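PDB 6INX: N-acetylglucosaminidase from Paenibacillus barengoltzii, which probably hydrolyses glycosidic bonds in N-acetylglucosamine-containing sugars, as a family 18 glycoside hydrolase built on a TIM barrel. Local coordinates for residues Gly9-Asp13 and Arg14-Glu18; Gln48-Lys51 and Leu52-Glu55; Tyr163-Gly167 and Thr168-Glu172. One frame throughout, in Å; residues are numbered along the deposited sequence.

Contact 1 (Gly9-Asp13 and Arg14-Glu18); sequences GYVSD and RHLPE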
loop_
_atom_site.group_PDB
_atom_site.type_symbol
_atom_site.label_atom_id
_atom_site.label_comp_id
_atom_site.label_asym_id
_atom_site.label_seq_id
_atom_site.Cartn_x
_atom_site.Cartn_y
_atom_site.Cartn_z
ATOM N N GLY A 9 6.705 6.630 -26.522
ATOM C CA GLY A 9 5.392 6.026 -26.597
ATOM C C GLY A 9 5.453 4.518 -26.730
ATOM O O GLY A 9 6.172 3.996 -27.589
ATOM N N TYR A 10 4.711 3.807 -25.886
ATOM C CA TYR A 10 4.458 2.397 -26.144
ATOM C C TYR A 10 3.496 2.258 -27.315
ATOM O O TYR A 10 2.455 2.926 -27.363
ATOM C CB TYR A 10 3.897 1.710 -24.895
ATOM C CG TYR A 10 4.990 1.333 -23.919
ATOM C CD1 TYR A 10 5.657 0.115 -24.022
ATOM C CD2 TYR A 10 5.386 2.220 -22.927
ATOM C CE1 TYR A 10 6.690 -0.215 -23.141
ATOM C CE2 TYR A 10 6.404 1.903 -22.044
ATOM C CZ TYR A 10 7.052 0.682 -22.158
ATOM O OH TYR A 10 8.078 0.385 -21.273
ATOM N N VAL A 11 3.882 1.447 -28.294
ATOM C CA VAL A 11 3.049 1.153 -29.453
ATOM C C VAL A 11 3.002 -0.357 -29.606
ATOM O O VAL A 11 4.045 -0.996 -29.781
ATOM C CB VAL A 11 3.616 1.788 -30.731
ATOM C CG1 VAL A 11 2.653 1.552 -31.897
ATOM C CG2 VAL A 11 3.879 3.274 -30.518
ATOM N N SER A 12 1.803 -0.931 -29.539
ATOM C CA SER A 12 1.679 -2.355 -29.827
ATOM C C SER A 12 2.095 -2.634 -31.268
ATOM O O SER A 12 1.959 -1.786 -32.153
ATOM C CB SER A 12 0.245 -2.826 -29.595
ATOM O OG SER A 12 -0.598 -2.410 -30.648
ATOM N N ASP A 13 2.650 -3.828 -31.499
ATOM C CA ASP A 13 3.033 -4.205 -32.858
ATOM C C ASP A 13 1.858 -4.049 -33.815
ATOM O O ASP A 13 2.027 -3.618 -34.963
ATOM C CB ASP A 13 3.564 -5.644 -32.861
ATOM C CG ASP A 13 3.632 -6.250 -34.257
ATOM O OD1 ASP A 13 4.403 -5.748 -35.100
ATOM O OD2 ASP A 13 2.910 -7.240 -34.505
ATOM N N ARG A 14 0.653 -4.359 -33.336
ATOM C CA ARG A 14 -0.546 -4.261 -34.162
ATOM C C ARG A 14 -0.831 -2.823 -34.589
ATOM O O ARG A 14 -1.455 -2.601 -35.636
ATOM C CB ARG A 14 -1.718 -4.850 -33.379
ATOM C CG ARG A 14 -3.090 -4.694 -33.999
ATOM C CD ARG A 14 -4.131 -5.366 -33.110
ATOM N NE ARG A 14 -3.735 -6.727 -32.754
ATOM C CZ ARG A 14 -3.812 -7.769 -33.577
ATOM N NH1 ARG A 14 -4.270 -7.616 -34.814
ATOM N NH2 ARG A 14 -3.422 -8.969 -33.164
ATOM N N HIS A 15 -0.370 -1.836 -33.820
ATOM C CA HIS A 15 -0.650 -0.433 -34.111
ATOM C C HIS A 15 0.454 0.267 -34.894
ATOM O O HIS A 15 0.282 1.432 -35.263
ATOM C CB HIS A 15 -0.937 0.345 -32.821
ATOM C CG HIS A 15 -2.178 -0.101 -32.115
ATOM N ND1 HIS A 15 -2.324 -0.027 -30.747
ATOM C CD2 HIS A 15 -3.328 -0.636 -32.589
ATOM C CE1 HIS A 15 -3.513 -0.496 -30.408
ATOM N NE2 HIS A 15 -4.141 -0.872 -31.507
ATOM N N LEU A 16 1.577 -0.399 -35.148
ATOM C CA LEU A 16 2.658 0.217 -35.918
ATOM C C LEU A 16 2.209 0.816 -37.246
ATOM O O LEU A 16 2.632 1.941 -37.557
ATOM C CB LEU A 16 3.822 -0.769 -36.089
ATOM C CG LEU A 16 4.651 -1.058 -34.833
ATOM C CD1 LEU A 16 5.550 -2.277 -35.073
ATOM C CD2 LEU A 16 5.463 0.165 -34.409
ATOM N N PRO A 17 1.379 0.154 -38.060
ATOM C CA PRO A 17 0.969 0.771 -39.337
ATOM C C PRO A 17 0.145 2.034 -39.179
ATOM O O PRO A 17 0.027 2.801 -40.142
ATOM C CB PRO A 17 0.164 -0.337 -40.032
ATOM C CG PRO A 17 0.592 -1.606 -39.371
ATOM C CD PRO A 17 0.884 -1.231 -37.950
ATOM N N GLU A 18 -0.431 2.282 -38.008
ATOM C CA GLU A 18 -1.216 3.491 -37.814
ATOM C C GLU A 18 -0.363 4.732 -37.579
ATOM O O GLU A 18 -0.896 5.845 -37.635
ATOM C CB GLU A 18 -2.206 3.298 -36.664
ATOM C CG GLU A 18 -3.142 2.120 -36.870
ATOM C CD GLU A 18 -3.866 1.723 -35.603
ATOM O OE1 GLU A 18 -3.886 2.529 -34.651
ATOM O OE2 GLU A 18 -4.417 0.601 -35.559
#
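R14 continues the 3-10 turn that D13 has begun after strand 6-12, and its CB lies 3.8 Å from S12 OG; a long polar side chain suits this exposed position. H15 comes next, with two links to S12. Its backbone N bonds to S12 O at 2.9 Å, and more weakly to S12 OG. The same hydroxyl stands over one face of the imidazole, 3.2 Å from H15 CG, because chi1 of S12 (76°) sets OG between the backbone N and the carbonyl carbon. H15 ND1 is hydrogen-bonded to E325, so a leucine here would probably leave that carboxylate without one of its partners. L16 N then bonds to D13 O at 3.3 Å. The apolar side chain of L16 suits a buried place, with CD2 4.0 Å from V11 CG1 and I32 of strand 29-38 also against it. P17 adds its CD beside D13 O, and E18 N closes the turn on H15 O. The carboxylate oxygens of D13 bond to the backbone N atoms of Q48 and N49. The contact thus divides its chemistry: V11 and L16 meet through carbon, whereas S12, D13 and H15 tie the end of the strand to neighbouring loops.

Contact 2 (Gln48-Lys51 and Leu52-Glu55); sequences QNLK and LLPE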
loop_
_atom_site.group_PDB
_atom_site.type_symbol
_atom_site.label_atom_id
_atom_site.label_comp_id
_atom_site.label_asym_id
_atom_site.label_seq_id
_atom_site.Cartn_x
_atom_site.Cartn_y
_atom_site.Cartn_z
ATOM N N GLN A 48 4.214 -8.894 -36.044
ATOM C CA GLN A 48 3.838 -8.926 -37.453
ATOM C C GLN A 48 4.359 -7.768 -38.293
ATOM O O GLN A 48 4.519 -7.933 -39.504
ATOM C CB GLN A 48 2.312 -9.010 -37.595
ATOM C CG GLN A 48 1.757 -10.403 -37.326
ATOM C CD GLN A 48 2.669 -11.502 -37.845
ATOM O OE1 GLN A 48 3.277 -12.242 -37.070
ATOM N NE2 GLN A 48 2.771 -11.611 -39.165
ATOM N N ASN A 49 4.642 -6.609 -37.700
ATOM C CA ASN A 49 4.898 -5.401 -38.477
ATOM C C ASN A 49 6.331 -4.893 -38.355
ATOM O O ASN A 49 6.591 -3.716 -38.634
ATOM C CB ASN A 49 3.896 -4.306 -38.102
ATOM C CG ASN A 49 2.488 -4.643 -38.531
ATOM O OD1 ASN A 49 2.244 -4.971 -39.691
ATOM N ND2 ASN A 49 1.548 -4.559 -37.600
ATOM N N LEU A 50 7.274 -5.759 -37.974
ATOM C CA LEU A 50 8.642 -5.306 -37.755
ATOM C C LEU A 50 9.338 -4.890 -39.045
ATOM O O LEU A 50 10.332 -4.156 -38.981
ATOM C CB LEU A 50 9.449 -6.379 -37.022
ATOM C CG LEU A 50 8.934 -6.796 -35.634
ATOM C CD1 LEU A 50 9.961 -7.678 -34.941
ATOM C CD2 LEU A 50 8.589 -5.584 -34.772
ATOM N N LYS A 51 8.838 -5.328 -40.203
ATOM C CA LYS A 51 9.406 -4.897 -41.477
ATOM C C LYS A 51 9.113 -3.438 -41.786
ATOM O O LYS A 51 9.746 -2.873 -42.687
ATOM C CB LYS A 51 8.892 -5.776 -42.622
ATOM C CG LYS A 51 9.308 -7.235 -42.535
ATOM C CD LYS A 51 10.785 -7.384 -42.235
ATOM C CE LYS A 51 11.373 -8.588 -42.960
ATOM N NZ LYS A 51 10.319 -9.540 -43.410
ATOM N N LEU A 52 8.184 -2.815 -41.058
ATOM C CA LEU A 52 7.857 -1.407 -41.241
ATOM C C LEU A 52 8.882 -0.470 -40.615
ATOM O O LEU A 52 8.859 0.728 -40.911
ATOM C CB LEU A 52 6.466 -1.129 -40.652
ATOM C CG LEU A 52 5.785 0.213 -40.922
ATOM C CD1 LEU A 52 5.688 0.492 -42.416
ATOM C CD2 LEU A 52 4.413 0.266 -40.267
ATOM N N LEU A 53 9.782 -0.981 -39.776
ATOM C CA LEU A 53 10.649 -0.095 -39.002
ATOM C C LEU A 53 11.572 0.790 -39.835
ATOM O O LEU A 53 11.693 1.981 -39.502
ATOM C CB LEU A 53 11.409 -0.884 -37.927
ATOM C CG LEU A 53 10.545 -1.699 -36.964
ATOM C CD1 LEU A 53 11.433 -2.283 -35.876
ATOM C CD2 LEU A 53 9.411 -0.865 -36.369
ATOM N N PRO A 54 12.246 0.304 -40.890
ATOM C CA PRO A 54 13.071 1.222 -41.695
ATOM C C PRO A 54 12.320 2.436 -42.213
ATOM O O PRO A 54 12.882 3.536 -42.230
ATOM C CB PRO A 54 13.587 0.326 -42.827
ATOM C CG PRO A 54 13.647 -1.037 -42.208
ATOM C CD PRO A 54 12.454 -1.103 -41.288
ATOM N N GLU A 55 11.065 2.269 -42.636
ATOM C CA GLU A 55 10.303 3.412 -43.131
ATOM C C GLU A 55 9.973 4.384 -42.010
ATOM O O GLU A 55 9.977 5.604 -42.218
ATOM C CB GLU A 55 9.029 2.944 -43.837
ATOM C CG GLU A 55 8.065 4.076 -44.217
ATOM C CD GLU A 55 8.632 5.023 -45.275
ATOM O OE1 GLU A 55 9.237 6.051 -44.901
ATOM O OE2 GLU A 55 8.468 4.745 -46.484
HETATM O O HOH W 1 10.061 -0.496 -44.084
#
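The flat groups that meet between N49 and L52 are peptide units, for no aromatic ring takes part. Above the plane of the N49 carbonyl sits the N of L52, 50° out of it, and the bond it gives to N49 O is 3.0 Å long and fairly straight at 159°. L52 CB rests against the same oxygen, which therefore meets both a donor and a carbon of one residue.

One residue on, L53 N gives a weak bond to L50 O. The side chain of L53 crowds this acceptor too: with chi1 at -55°, CG stands beside the backbone N and comes to 3.2 Å from L50 O, a tight approach for a carbon. Farther out, L50 CD2 and L53 CD1 make a loose methyl contact at 4.5 Å. Both leucines are buried, L50 against Y101 and L53 against A102 and L103, where branched apolar side chains fit.

These i to i+3 bonds make a 3-10 turn that runs into helix 53-59, which comes along the chain between barrel strands 29-38 and 64-70. Proline suits the first turn of such a helix, since its nitrogen has no hydrogen to give and its ring stiffens the backbone. The puckered ring of P54 meets K51 through one corner, CD lying 3.5 Å from K51 O.

K51 O, which P54 cannot engage through an N-H, receives a hydrogen bond from a water at 2.8 Å. That water in turn accepts one from E55 N, inserting itself where a direct i to i+4 backbone bond would otherwise run. K51 and E55 are charged residues at exposed positions. E55 N also bonds weakly to L52 O.

Contact 3 (Tyr163-Gly167 and Thr168-Glu172); sequences YYIDG and TEMAE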
loop_
_atom_site.group_PDB
_atom_site.type_symbol
_atom_site.label_atom_id
_atom_site.label_comp_id
_atom_site.label_asym_id
_atom_site.label_seq_id
_atom_site.Cartn_x
_atom_site.Cartn_y
_atom_site.Cartn_z
ATOM N N TYR A 163 7.570 -1.667 -3.190
ATOM C CA TYR A 163 7.860 -3.068 -3.486
ATOM C C TYR A 163 8.960 -3.199 -4.530
ATOM O O TYR A 163 9.787 -4.119 -4.459
ATOM C CB TYR A 163 6.593 -3.807 -3.947
ATOM C CG TYR A 163 6.038 -3.322 -5.274
ATOM C CD1 TYR A 163 5.054 -2.342 -5.325
ATOM C CD2 TYR A 163 6.509 -3.831 -6.483
ATOM C CE1 TYR A 163 4.556 -1.888 -6.540
ATOM C CE2 TYR A 163 6.017 -3.367 -7.705
ATOM C CZ TYR A 163 5.043 -2.396 -7.715
ATOM O OH TYR A 163 4.547 -1.931 -8.911
ATOM N N TYR A 164 8.969 -2.312 -5.529
ATOM C CA TYR A 164 9.906 -2.497 -6.634
ATOM C C TYR A 164 11.331 -2.203 -6.187
ATOM O O TYR A 164 12.269 -2.931 -6.551
ATOM C CB TYR A 164 9.518 -1.624 -7.830
ATOM C CG TYR A 164 10.308 -1.998 -9.069
ATOM C CD1 TYR A 164 11.534 -1.387 -9.336
ATOM C CD2 TYR A 164 9.849 -2.984 -9.940
ATOM C CE1 TYR A 164 12.276 -1.727 -10.457
ATOM C CE2 TYR A 164 10.580 -3.339 -11.070
ATOM C CZ TYR A 164 11.793 -2.708 -11.317
ATOM O OH TYR A 164 12.532 -3.051 -12.428
ATOM N N ILE A 165 11.501 -1.150 -5.384
ATOM C CA ILE A 165 12.792 -0.848 -4.777
ATOM C C ILE A 165 13.264 -2.025 -3.937
ATOM O O ILE A 165 14.439 -2.408 -3.977
ATOM C CB ILE A 165 12.666 0.433 -3.929
ATOM C CG1 ILE A 165 12.189 1.610 -4.788
ATOM C CG2 ILE A 165 13.983 0.745 -3.220
ATOM C CD1 ILE A 165 13.176 2.019 -5.861
ATOM N N ASP A 166 12.350 -2.626 -3.164
ATOM C CA ASP A 166 12.717 -3.719 -2.276
ATOM C C ASP A 166 13.101 -4.977 -3.038
ATOM O O ASP A 166 13.821 -5.816 -2.491
ATOM C CB ASP A 166 11.561 -4.040 -1.321
ATOM C CG ASP A 166 11.276 -2.911 -0.339
ATOM O OD1 ASP A 166 12.114 -1.991 -0.223
ATOM O OD2 ASP A 166 10.223 -2.957 0.329
ATOM N N GLY A 167 12.642 -5.133 -4.280
ATOM C CA GLY A 167 12.969 -6.305 -5.066
ATOM C C GLY A 167 14.102 -6.128 -6.049
ATOM O O GLY A 167 14.368 -7.049 -6.833
ATOM N N THR A 168 14.792 -4.985 -6.026
ATOM C CA THR A 168 15.859 -4.705 -6.981
ATOM C C THR A 168 17.018 -4.012 -6.272
ATOM O O THR A 168 16.931 -3.650 -5.093
ATOM C CB THR A 168 15.366 -3.798 -8.112
ATOM O OG1 THR A 168 14.835 -2.598 -7.543
ATOM C CG2 THR A 168 14.267 -4.477 -8.911
ATOM N N GLU A 169 18.101 -3.823 -7.018
ATOM C CA GLU A 169 19.286 -3.077 -6.588
ATOM C C GLU A 169 19.443 -1.878 -7.522
ATOM O O GLU A 169 20.321 -1.874 -8.382
ATOM C CB GLU A 169 20.541 -3.981 -6.658
ATOM C CG GLU A 169 20.450 -5.283 -5.880
ATOM C CD GLU A 169 21.613 -6.247 -6.159
ATOM O OE1 GLU A 169 22.199 -6.229 -7.268
ATOM O OE2 GLU A 169 21.943 -7.045 -5.259
ATOM N N MET A 170 18.587 -0.864 -7.357
ATOM C CA MET A 170 18.464 0.156 -8.395
ATOM C C MET A 170 19.743 0.965 -8.583
ATOM O O MET A 170 20.017 1.419 -9.696
ATOM C CB MET A 170 17.262 1.062 -8.129
ATOM C CG MET A 170 15.913 0.408 -8.467
ATOM S SD MET A 170 15.811 -0.316 -10.128
ATOM C CE MET A 170 16.315 1.103 -11.110
ATOM N N ALA A 171 20.542 1.137 -7.527
ATOM C CA ALA A 171 21.793 1.873 -7.680
ATOM C C ALA A 171 22.751 1.142 -8.610
ATOM O O ALA A 171 23.537 1.779 -9.319
ATOM C CB ALA A 171 22.443 2.084 -6.314
ATOM N N GLU A 172 22.693 -0.192 -8.620
ATOM C CA GLU A 172 23.497 -0.980 -9.550
ATOM C C GLU A 172 22.813 -1.089 -10.909
ATOM O O GLU A 172 23.450 -0.919 -11.953
ATOM C CB GLU A 172 23.724 -2.377 -8.973
ATOM C CG GLU A 172 24.481 -2.407 -7.654
ATOM C CD GLU A 172 25.867 -1.800 -7.767
ATOM O OE1 GLU A 172 26.215 -0.952 -6.917
ATOM O OE2 GLU A 172 26.602 -2.162 -8.709
HETATM O O HOH W 2 16.607 -0.589 -5.269
#
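T168 grips Y164 twice. Its OG1 donates to Y164 O at 2.8 Å, tilted 29° from the carbonyl plane, while its CG2 lies over one face of the Y164 ring, 4.1 Å from the centroid, in a CH-pi contact displaced toward the rim. One rotamer serves both: chi1 of 57° places OG1 between the backbone N and the carbonyl carbon and leaves CG2 beside the backbone N. Threonine suits the place because it brings a donor and a methyl together. At the edge of the same ring comes M170 SD, 3.8 Å from Y164 CE1, and M170 CG also reaches I165 CD1.

The backbone sets these groups in place. T168 N bonds weakly to I165 O, and a water joins I165 O to M170 N, donating to the first and accepting from the second. G167 is the first residue to leave helical angles after helix 162-166, and its buried O has no partner in the model.

Farther out, F130 lies against Y164 and T168, F220 against Y164, I165 and M170; D166 forms a salt bridge with R210 of the second subunit. The arrangement is a Met-aromatic contact across a helix-to-helix turn, in the connection from strand 153-159 to strand 179-183 of the barrel.

Along the chain the three contacts come in series, all inside the family 18 range. Contact 1 leaves strand 6-12, contact 2 enters helix 53-59 ahead of strand 64-70, and contact 3 joins helices 162-166 and 170-173 after strand 153-159; all three strands belong to the parallel barrel. Contacts 1 and 2, with centres about 10 Å apart, touch directly: P17 CA packs on L52 CD2 at 3.6 Å, so two successive connections of the barrel are in direct contact. Contact 3 lies across the chain's centre from contact 1, about 30 Å away between centres, and about 35 Å from contact 2. It alone of the three reaches the second subunit.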